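Local coordinates for uncharacterized protein XCC1541 (Xanthomonas campestris pv. campestris, PDB 2QJW) that is of unknown function but, as a member of the alpha/beta hydrolase superfamily, probably hydrolyses an as yet unidentified substrate with a serine nucleophile, at residues G58-L63 with S85-Q90. Residues are numbered along the deposited sequence; the frame is centred on the assembly and turned at random.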
loop_
_atom_site.group_PDB
_atom_site.type_symbol
_atom_site.label_atom_id
_atom_site.label_comp_id
_atom_site.label_asym_id
_atom_site.label_seq_id
_atom_site.Cartn_x
_atom_site.Cartn_y
_atom_site.Cartn_z
ATOM N N GLY A 58 -10.833 27.899 10.297
ATOM C CA GLY A 58 -12.062 27.479 11.012
ATOM C C GLY A 58 -12.179 25.969 11.056
ATOM O O GLY A 58 -12.562 25.381 12.062
ATOM N N ARG A 59 -11.809 25.337 9.947
ATOM C CA ARG A 59 -11.788 23.880 9.873
ATOM C C ARG A 59 -10.807 23.314 10.835
ATOM O O ARG A 59 -11.099 22.387 11.576
ATOM C CB ARG A 59 -11.404 23.398 8.476
ATOM C CG ARG A 59 -12.487 22.847 7.686
ATOM C CD ARG A 59 -11.925 22.330 6.346
ATOM N NE ARG A 59 -12.859 21.665 5.509
ATOM C CZ ARG A 59 -12.932 20.359 5.279
ATOM N NH1 ARG A 59 -12.157 19.495 5.920
ATOM N NH2 ARG A 59 -13.834 19.946 4.428
ATOM N N LEU A 60 -9.604 23.886 10.865
ATOM C CA LEU A 60 -8.590 23.460 11.784
ATOM C C LEU A 60 -9.054 23.606 13.239
ATOM O O LEU A 60 -8.830 22.717 14.065
ATOM C CB LEU A 60 -7.268 24.264 11.623
ATOM C CG LEU A 60 -6.547 24.006 10.302
ATOM C CD1 LEU A 60 -5.599 25.198 9.890
ATOM C CD2 LEU A 60 -5.790 22.736 10.359
ATOM N N GLN A 61 -9.641 24.757 13.558
ATOM C CA GLN A 61 -10.089 25.006 14.947
ATOM C C GLN A 61 -11.217 24.075 15.328
ATOM O O GLN A 61 -11.195 23.538 16.443
ATOM C CB GLN A 61 -10.525 26.460 15.117
ATOM C CG GLN A 61 -11.032 26.781 16.531
ATOM C CD GLN A 61 -9.932 26.741 17.577
ATOM O OE1 GLN A 61 -8.758 26.987 17.264
ATOM N NE2 GLN A 61 -10.301 26.450 18.826
ATOM N N ARG A 62 -12.146 23.822 14.420
ATOM C CA ARG A 62 -13.268 22.955 14.756
ATOM C C ARG A 62 -12.760 21.527 15.019
ATOM O O ARG A 62 -13.170 20.872 16.000
ATOM C CB ARG A 62 -14.289 22.976 13.673
ATOM C CG ARG A 62 -15.484 22.078 13.913
ATOM C CD ARG A 62 -16.568 22.237 12.929
ATOM N NE ARG A 62 -17.130 23.589 12.986
ATOM C CZ ARG A 62 -17.912 24.072 12.028
ATOM N NH1 ARG A 62 -18.283 23.317 11.009
ATOM N NH2 ARG A 62 -18.359 25.318 12.100
ATOM N N LEU A 63 -11.931 20.998 14.118
ATOM C CA LEU A 63 -11.372 19.669 14.338
ATOM C C LEU A 63 -10.531 19.595 15.597
ATOM O O LEU A 63 -10.600 18.606 16.296
ATOM C CB LEU A 63 -10.570 19.210 13.124
ATOM C CG LEU A 63 -10.013 17.811 13.208
ATOM C CD1 LEU A 63 -11.085 16.750 13.547
ATOM C CD2 LEU A 63 -9.310 17.432 11.906
ATOM N N SER A 85 -7.716 15.491 5.045
ATOM C CA SER A 85 -6.422 14.976 5.438
ATOM C C SER A 85 -5.469 16.056 5.922
ATOM O O SER A 85 -4.731 15.832 6.871
ATOM C CB SER A 85 -5.759 14.202 4.291
ATOM O OG SER A 85 -6.474 13.029 4.038
ATOM N N TYR A 86 -5.488 17.180 5.214
ATOM C CA TYR A 86 -4.646 18.295 5.576
ATOM C C TYR A 86 -4.977 18.701 7.009
ATOM O O TYR A 86 -4.079 18.821 7.822
ATOM C CB TYR A 86 -4.895 19.449 4.652
ATOM C CG TYR A 86 -4.144 20.668 5.070
ATOM C CD1 TYR A 86 -2.788 20.814 4.811
ATOM C CD2 TYR A 86 -4.787 21.675 5.756
ATOM C CE1 TYR A 86 -2.055 21.964 5.197
ATOM C CE2 TYR A 86 -4.081 22.843 6.176
ATOM C CZ TYR A 86 -2.723 22.987 5.896
ATOM O OH TYR A 86 -2.083 24.111 6.311
ATOM N N ILE A 87 -6.244 18.864 7.344
ATOM C CA ILE A 87 -6.501 19.349 8.718
ATOM C C ILE A 87 -6.254 18.267 9.791
ATOM O O ILE A 87 -5.838 18.567 10.905
ATOM C CB ILE A 87 -7.895 19.993 8.874
ATOM C CG1 ILE A 87 -9.036 19.025 8.591
ATOM C CG2 ILE A 87 -7.972 21.248 7.990
ATOM C CD1 ILE A 87 -10.400 19.560 9.038
ATOM N N ALA A 88 -6.457 16.993 9.443
ATOM C CA ALA A 88 -6.175 15.907 10.375
ATOM C C ALA A 88 -4.714 15.922 10.709
ATOM O O ALA A 88 -4.293 15.836 11.849
ATOM C CB ALA A 88 -6.630 14.550 9.762
ATOM N N ALA A 89 -3.871 16.041 9.686
ATOM C CA ALA A 89 -2.450 16.093 9.904
ATOM C C ALA A 89 -2.020 17.289 10.756
ATOM O O ALA A 89 -1.302 17.119 11.707
ATOM C CB ALA A 89 -1.716 16.057 8.532
ATOM N N GLN A 90 -2.521 18.453 10.458
ATOM C CA GLN A 90 -2.147 19.651 11.216
ATOM C C GLN A 90 -2.611 19.522 12.691
ATOM O O GLN A 90 -1.835 19.850 13.599
ATOM C CB GLN A 90 -2.692 20.941 10.590
ATOM C CG GLN A 90 -2.206 21.223 9.197
ATOM C CD GLN A 90 -0.709 21.485 9.119
ATOM O OE1 GLN A 90 -0.041 21.762 10.108
ATOM N NE2 GLN A 90 -0.186 21.406 7.935
#
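I87 of helix 83-92 packs against R59, L60 and L63 on one face of helix 56-71. The two segments run in the same general direction, with axes 9.4 Å apart and crossing at -54°. The two branches of I87 divide the work. CG2 meets L60, whose CD2 methyl lies 3.5 Å from it. CG1 stands between the backbone N and the carbonyl carbon (chi1 62°), and CD1, at its end, reaches L63 and R59. L63 has CG anti to its backbone N (chi1 -176°), and its CD2 comes within 3.7 Å of I87 CG1, close also to the backbone N of A88. L60 turns its CD2 inward as well, where it touches Q90 CB at 3.6 Å. The R59 chain, extended from CG to NE, crosses the isoleucine at about a right angle; its guanidinium presents an edge, NH1 lying 3.6 Å from I87 CD1. Polar ends find partners outside the interface: R59 NE forms a salt bridge with D45, NH1 bonds to H11 O, and Q90 NE2 bonds to A114 O. Within the helix, Q90 CG lies over one face of the Y86 ring, offset toward its rim.

R59 also touches the probable nucleophile elbow around S82. No hydrogen bond joins the segments; largely apolar van der Waals packing links helix 83-92, after that elbow, to helix 56-71, before strand 76-81 that leads into it, in keeping with the alpha/beta hydrolase fold. The D45 salt bridge probably compensates the buried arginine's charge, and the H11 O bond holds NH1 beside I87.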